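Long-range contacts in glutathione S-transferase, N-terminal domain protein (Pseudomonas putida, PDB 4NAX), which probably acts as a glutathione transferase of the Ure2p-like kind and binds one glutathione disulfide per subunit: residues A[167-172]-A[207-212]; A[36-41]-A[95-100]. All blocks are in the same frame, centred on the assembly; numbering follows the deposited sequence.

Interaction 1 (A[167-172]-A[207-212]); sequences HLKGRQ and FKEVQR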
loop_
_atom_site.group_PDB
_atom_site.type_symbol
_atom_site.label_atom_id
_atom_site.label_comp_id
_atom_site.label_asym_id
_atom_site.label_seq_id
_atom_site.Cartn_x
_atom_site.Cartn_y
_atom_site.Cartn_z
ATOM N N HIS A 167 -9.472 13.570 -10.472
ATOM C CA HIS A 167 -10.240 13.371 -9.257
ATOM C C HIS A 167 -10.431 14.683 -8.480
ATOM O O HIS A 167 -11.484 14.928 -7.894
ATOM C CB HIS A 167 -9.549 12.329 -8.367
ATOM C CG HIS A 167 -10.244 12.131 -7.067
ATOM N ND1 HIS A 167 -11.464 11.507 -6.977
ATOM C CD2 HIS A 167 -9.938 12.551 -5.821
ATOM C CE1 HIS A 167 -11.863 11.525 -5.717
ATOM N NE2 HIS A 167 -10.954 12.151 -4.999
ATOM N N LEU A 168 -9.386 15.497 -8.440
ATOM C CA LEU A 168 -9.377 16.698 -7.604
ATOM C C LEU A 168 -10.097 17.902 -8.217
ATOM O O LEU A 168 -10.348 18.891 -7.538
ATOM C CB LEU A 168 -7.934 17.068 -7.239
ATOM C CG LEU A 168 -7.298 16.091 -6.240
ATOM C CD1 LEU A 168 -5.798 16.326 -6.181
ATOM C CD2 LEU A 168 -7.914 16.223 -4.844
ATOM N N LYS A 169 -10.424 17.827 -9.494
ATOM C CA LYS A 169 -11.199 18.894 -10.103
ATOM C C LYS A 169 -12.495 19.123 -9.333
ATOM O O LYS A 169 -13.251 18.199 -9.098
ATOM C CB LYS A 169 -11.505 18.587 -11.565
ATOM C CG LYS A 169 -12.201 19.756 -12.237
ATOM C CD LYS A 169 -12.118 19.729 -13.743
ATOM C CE LYS A 169 -12.734 20.995 -14.311
ATOM N NZ LYS A 169 -11.924 22.211 -14.014
ATOM N N GLY A 170 -12.724 20.364 -8.909
ATOM C CA GLY A 170 -13.928 20.703 -8.149
ATOM C C GLY A 170 -13.913 20.363 -6.665
ATOM O O GLY A 170 -14.913 20.563 -5.985
ATOM N N ARG A 171 -12.791 19.837 -6.181
ATOM C CA ARG A 171 -12.658 19.331 -4.804
ATOM C C ARG A 171 -11.512 20.014 -4.082
ATOM O O ARG A 171 -10.541 20.435 -4.709
ATOM C CB ARG A 171 -12.247 17.852 -4.790
ATOM C CG ARG A 171 -13.105 16.873 -5.522
ATOM C CD ARG A 171 -12.612 15.512 -5.132
ATOM N NE ARG A 171 -13.005 15.263 -3.760
ATOM C CZ ARG A 171 -13.999 14.455 -3.414
ATOM N NH1 ARG A 171 -14.697 13.813 -4.350
ATOM N NH2 ARG A 171 -14.313 14.303 -2.135
ATOM N N GLN A 172 -11.590 20.029 -2.758
ATOM C CA GLN A 172 -10.469 20.484 -1.949
ATOM C C GLN A 172 -9.470 19.373 -1.646
ATOM O O GLN A 172 -8.269 19.622 -1.617
ATOM C CB GLN A 172 -10.969 21.090 -0.631
ATOM C CG GLN A 172 -11.899 22.273 -0.811
ATOM C CD GLN A 172 -11.334 23.343 -1.730
ATOM O OE1 GLN A 172 -11.978 23.760 -2.697
ATOM N NE2 GLN A 172 -10.138 23.799 -1.426
ATOM N N PHE A 207 -0.898 19.603 -14.567
ATOM C CA PHE A 207 -1.805 19.090 -13.538
ATOM C C PHE A 207 -2.183 20.199 -12.573
ATOM O O PHE A 207 -1.648 20.309 -11.467
ATOM C CB PHE A 207 -1.162 17.896 -12.824
ATOM C CG PHE A 207 -0.701 16.812 -13.777
ATOM C CD1 PHE A 207 -1.630 16.025 -14.468
ATOM C CD2 PHE A 207 0.649 16.591 -14.003
ATOM C CE1 PHE A 207 -1.207 15.064 -15.364
ATOM C CE2 PHE A 207 1.074 15.616 -14.885
ATOM C CZ PHE A 207 0.144 14.850 -15.563
ATOM N N LYS A 208 -3.089 21.056 -13.032
ATOM C CA LYS A 208 -3.416 22.277 -12.297
ATOM C C LYS A 208 -4.122 21.999 -10.988
ATOM O O LYS A 208 -3.969 22.750 -10.017
ATOM C CB LYS A 208 -4.283 23.210 -13.143
ATOM C CG LYS A 208 -3.613 23.683 -14.431
ATOM C CD LYS A 208 -2.306 24.420 -14.158
ATOM C CE LYS A 208 -1.900 25.341 -15.297
ATOM N NZ LYS A 208 -1.576 24.579 -16.533
ATOM N N GLU A 209 -4.892 20.919 -10.949
ATOM C CA GLU A 209 -5.615 20.582 -9.724
ATOM C C GLU A 209 -4.653 20.013 -8.679
ATOM O O GLU A 209 -4.721 20.360 -7.501
ATOM C CB GLU A 209 -6.760 19.603 -9.985
ATOM C CG GLU A 209 -7.693 20.000 -11.128
ATOM C CD GLU A 209 -8.356 21.349 -10.919
ATOM O OE1 GLU A 209 -8.590 22.057 -11.918
ATOM O OE2 GLU A 209 -8.638 21.704 -9.764
ATOM N N VAL A 210 -3.750 19.143 -9.109
ATOM C CA VAL A 210 -2.719 18.633 -8.208
ATOM C C VAL A 210 -1.870 19.788 -7.664
ATOM O O VAL A 210 -1.562 19.834 -6.477
ATOM C CB VAL A 210 -1.824 17.603 -8.902
ATOM C CG1 VAL A 210 -0.748 17.105 -7.954
ATOM C CG2 VAL A 210 -2.645 16.418 -9.404
ATOM N N GLN A 211 -1.504 20.741 -8.532
ATOM C CA GLN A 211 -0.730 21.905 -8.095
ATOM C C GLN A 211 -1.474 22.703 -7.030
ATOM O O GLN A 211 -0.896 23.106 -6.023
ATOM C CB GLN A 211 -0.442 22.834 -9.268
ATOM C CG GLN A 211 0.573 22.313 -10.263
ATOM C CD GLN A 211 0.650 23.187 -11.497
ATOM O OE1 GLN A 211 0.734 22.690 -12.618
ATOM N NE2 GLN A 211 0.592 24.499 -11.295
ATOM N N ARG A 212 -2.760 22.939 -7.269
ATOM C CA ARG A 212 -3.582 23.698 -6.342
ATOM C C ARG A 212 -3.650 23.035 -4.970
ATOM O O ARG A 212 -3.467 23.690 -3.939
ATOM C CB ARG A 212 -4.986 23.876 -6.910
ATOM C CG ARG A 212 -6.010 24.436 -5.940
ATOM C CD ARG A 212 -7.351 24.657 -6.630
ATOM N NE ARG A 212 -7.882 23.393 -7.154
ATOM C CZ ARG A 212 -8.525 22.482 -6.429
ATOM N NH1 ARG A 212 -8.766 22.678 -5.141
ATOM N NH2 ARG A 212 -8.921 21.352 -6.990
HETATM O O HOH W 1 -11.170 22.716 -9.401
HETATM O O HOH W 2 -8.534 24.987 -3.347
#
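E209, in the first turn of helix 208-219, lies against L168 and K169 where the chain leaves helix 148-168, and its side chain passes from apolar packing to charge. CB of E209 touches CB of L168 at 3.9 Å. CG of E209 lies 3.8 Å from CA of K169. Beyond CG the chain bends (chi2 -59°), and the carboxylate turns its two oxygens to different partners: OE1 of E209 faces NZ of K169 in a long salt bridge of 3.9 Å, whereas OE2 of E209 takes NE and NH2 of R212 side-on, with NH2 at 2.8 Å. A water that accepts from N of G170 also donates to OE2, so the carboxylate reaches the turn by a second route.

R212 meets O of R171 and O of L168 at the edge of its guanidinium, near its plane. With E209 fixing the rotation of the group, NH1 and NH2 of R212 converge end-on upon the carbonyl O of R171, each at 2.9 Å. NH2 adds a weak bond to O of L168, bent to 118° at the hydrogen. A second water joins NH1 to NE2 of Q172.

D165 adds to the joint by accepting a hydrogen bond from N of V210 through OD1, while L168 also packs on F186 of helix 180-193. The reversal is a type II beta turn, L168 to R171, with G170 at positive phi; its carbonyls are gathered by an arginine held by a glutamate one helical turn earlier, at a helix-to-helix joint of the all-helical C-terminal domain of the glutathione transferase fold.

Interaction 2 (A[36-41]-A[95-100]); sequences IMLEEI and QYLAEK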
loop_
_atom_site.group_PDB
_atom_site.type_symbol
_atom_site.label_atom_id
_atom_site.label_comp_id
_atom_site.label_asym_id
_atom_site.label_seq_id
_atom_site.Cartn_x
_atom_site.Cartn_y
_atom_site.Cartn_z
ATOM N N ILE A 36 3.877 14.342 9.998
ATOM C CA ILE A 36 2.798 15.254 9.674
ATOM C C ILE A 36 1.518 14.833 10.399
ATOM O O ILE A 36 0.826 15.660 11.003
ATOM C CB ILE A 36 2.563 15.359 8.156
ATOM C CG1 ILE A 36 3.730 16.082 7.497
ATOM C CG2 ILE A 36 1.257 16.096 7.878
ATOM C CD1 ILE A 36 3.725 16.008 5.994
ATOM N N MET A 37 1.177 13.547 10.334
ATOM C CA MET A 37 -0.020 13.073 10.987
ATOM C C MET A 37 -0.011 13.385 12.491
ATOM O O MET A 37 -1.001 13.868 13.028
ATOM C CB MET A 37 -0.153 11.565 10.760
ATOM C CG MET A 37 -1.362 10.936 11.420
ATOM S SD MET A 37 -2.907 11.566 10.744
ATOM C CE MET A 37 -4.039 10.445 11.557
ATOM N N LEU A 38 1.104 13.091 13.153
ATOM C CA LEU A 38 1.218 13.328 14.581
ATOM C C LEU A 38 1.081 14.814 14.907
ATOM O O LEU A 38 0.406 15.190 15.886
ATOM C CB LEU A 38 2.538 12.776 15.097
ATOM C CG LEU A 38 2.586 11.240 15.115
ATOM C CD1 LEU A 38 4.021 10.749 15.172
ATOM C CD2 LEU A 38 1.769 10.694 16.272
ATOM N N GLU A 39 1.698 15.656 14.078
ATOM C CA GLU A 39 1.553 17.107 14.255
ATOM C C GLU A 39 0.111 17.562 14.067
ATOM O O GLU A 39 -0.368 18.445 14.780
ATOM C CB GLU A 39 2.487 17.870 13.299
ATOM C CG GLU A 39 3.969 17.670 13.570
ATOM C CD GLU A 39 4.451 18.333 14.843
ATOM O OE1 GLU A 39 3.948 19.420 15.189
ATOM O OE2 GLU A 39 5.360 17.774 15.491
ATOM N N GLU A 40 -0.580 17.013 13.072
ATOM C CA GLU A 40 -1.977 17.397 12.790
ATOM C C GLU A 40 -2.913 17.045 13.950
ATOM O O GLU A 40 -3.801 17.822 14.270
ATOM C CB GLU A 40 -2.508 16.699 11.535
ATOM C CG GLU A 40 -1.895 17.168 10.226
ATOM C CD GLU A 40 -2.426 18.504 9.693
ATOM O OE1 GLU A 40 -3.122 19.283 10.407
ATOM O OE2 GLU A 40 -2.094 18.829 8.529
ATOM N N ILE A 41 -2.731 15.858 14.526
ATOM C CA ILE A 41 -3.672 15.351 15.514
ATOM C C ILE A 41 -3.324 15.790 16.934
ATOM O O ILE A 41 -4.135 15.635 17.844
ATOM C CB ILE A 41 -3.874 13.817 15.435
ATOM C CG1 ILE A 41 -2.624 13.064 15.888
ATOM C CG2 ILE A 41 -4.335 13.428 14.033
ATOM C CD1 ILE A 41 -2.707 11.554 15.817
ATOM N N GLN A 95 -3.416 4.833 9.352
ATOM C CA GLN A 95 -4.729 4.326 9.699
ATOM C C GLN A 95 -4.839 4.111 11.214
ATOM O O GLN A 95 -5.843 4.479 11.826
ATOM C CB GLN A 95 -5.031 3.047 8.920
ATOM C CG GLN A 95 -6.405 2.501 9.216
ATOM C CD GLN A 95 -6.843 1.385 8.283
ATOM O OE1 GLN A 95 -6.143 0.978 7.364
ATOM N NE2 GLN A 95 -8.035 0.904 8.512
ATOM N N TYR A 96 -3.817 3.515 11.815
ATOM C CA TYR A 96 -3.773 3.339 13.265
ATOM C C TYR A 96 -3.977 4.679 14.013
ATOM O O TYR A 96 -4.815 4.791 14.912
ATOM C CB TYR A 96 -2.444 2.715 13.696
ATOM C CG TYR A 96 -2.263 2.711 15.199
ATOM C CD1 TYR A 96 -3.069 1.929 16.010
ATOM C CD2 TYR A 96 -1.319 3.517 15.824
ATOM C CE1 TYR A 96 -2.946 1.950 17.388
ATOM C CE2 TYR A 96 -1.178 3.527 17.199
ATOM C CZ TYR A 96 -1.996 2.740 17.984
ATOM O OH TYR A 96 -1.872 2.703 19.355
ATOM N N LEU A 97 -3.215 5.695 13.618
ATOM C CA LEU A 97 -3.301 6.981 14.292
ATOM C C LEU A 97 -4.628 7.675 14.073
ATOM O O LEU A 97 -5.131 8.335 14.983
ATOM C CB LEU A 97 -2.152 7.897 13.869
ATOM C CG LEU A 97 -0.770 7.452 14.322
ATOM C CD1 LEU A 97 0.290 8.364 13.717
ATOM C CD2 LEU A 97 -0.629 7.430 15.837
ATOM N N ALA A 98 -5.203 7.539 12.884
ATOM C CA ALA A 98 -6.513 8.111 12.615
ATOM C C ALA A 98 -7.582 7.459 13.490
ATOM O O ALA A 98 -8.469 8.141 14.016
ATOM C CB ALA A 98 -6.870 7.947 11.158
ATOM N N GLU A 99 -7.502 6.141 13.621
ATOM C CA GLU A 99 -8.490 5.394 14.399
ATOM C C GLU A 99 -8.311 5.612 15.908
ATOM O O GLU A 99 -9.287 5.710 16.656
ATOM C CB GLU A 99 -8.425 3.902 14.025
ATOM C CG GLU A 99 -8.948 3.719 12.596
ATOM C CD GLU A 99 -8.806 2.336 12.010
ATOM O OE1 GLU A 99 -8.138 1.458 12.594
ATOM O OE2 GLU A 99 -9.367 2.131 10.905
ATOM N N LYS A 100 -7.062 5.737 16.342
ATOM C CA LYS A 100 -6.742 6.016 17.729
ATOM C C LYS A 100 -7.273 7.378 18.149
ATOM O O LYS A 100 -7.844 7.531 19.225
ATOM C CB LYS A 100 -5.226 5.982 17.923
ATOM C CG LYS A 100 -4.734 6.318 19.321
ATOM C CD LYS A 100 -3.204 6.404 19.332
ATOM C CE LYS A 100 -2.643 6.917 20.636
ATOM N NZ LYS A 100 -2.563 5.862 21.663
#
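Two helices of the thioredoxin-like N-terminal domain, 31-41 and 90-101, pack together here: the axes of segments 36-41 and 95-100 lie 11° from parallel and come within 10.5 Å, and M37, L38 and I41 of the first meet L97 and A98 of the second. L97 is the centre of the contact. Its CD1 touches CG of M37 and, also at 3.8 Å, CD2 of L38, whose side chain crosses that of L97 at about a right angle. Near the C-terminal end of helix 31-41, I41 puts CD1 4.2 Å from CB of L97; CG1 sits between the backbone N and the carbonyl carbon (chi1 69°), which extends the branch toward the other helix.

The side chains of M37 and L97 lie alongside each other, pointing opposite ways. CG of M37 is anti to the backbone N, and the bend at chi2 (64°) takes the methyl CE beyond L97 to 3.4 Å from N of A98 and 3.8 Å from its CB. The small side chain of A98 probably allows the methyl to come this close. I180 and I183 of helix 180-193 also pack on M37, so it lies where the two domains meet. An alanine here, lacking the methyl that reaches helix 90-101, would probably open a gap between L97, A98 and these isoleucines.

No hydrogen bond joins the two segments. The fit rests on apolar side chains meeting one another and the backbone of helix 90-101, whose E99 reaches R112 of the second subunit; the association depends on shape and burial rather than on bond direction.

Set side by side, the two contacts illustrate how chemistry follows position in a fold. Interaction 2 is buried in the N-terminal domain, its centre about 12 Å from the centre of the chain, and is held by apolar side chains, with no hydrogen bond between its segments. Interaction 1, its centre about 21 Å from that of the chain, lies in the helical C-terminal domain, partly buried, with apolar packing beneath and charges, carbonyls and water toward the solvent. Their centres are about 24 Å apart and they share no segment, yet both touch helix 180-193, which offers F186 to L168 in one and I180 and I183 to M37 in the other. One joins parallel helices side by side; the other joins a turn to the start of a helix.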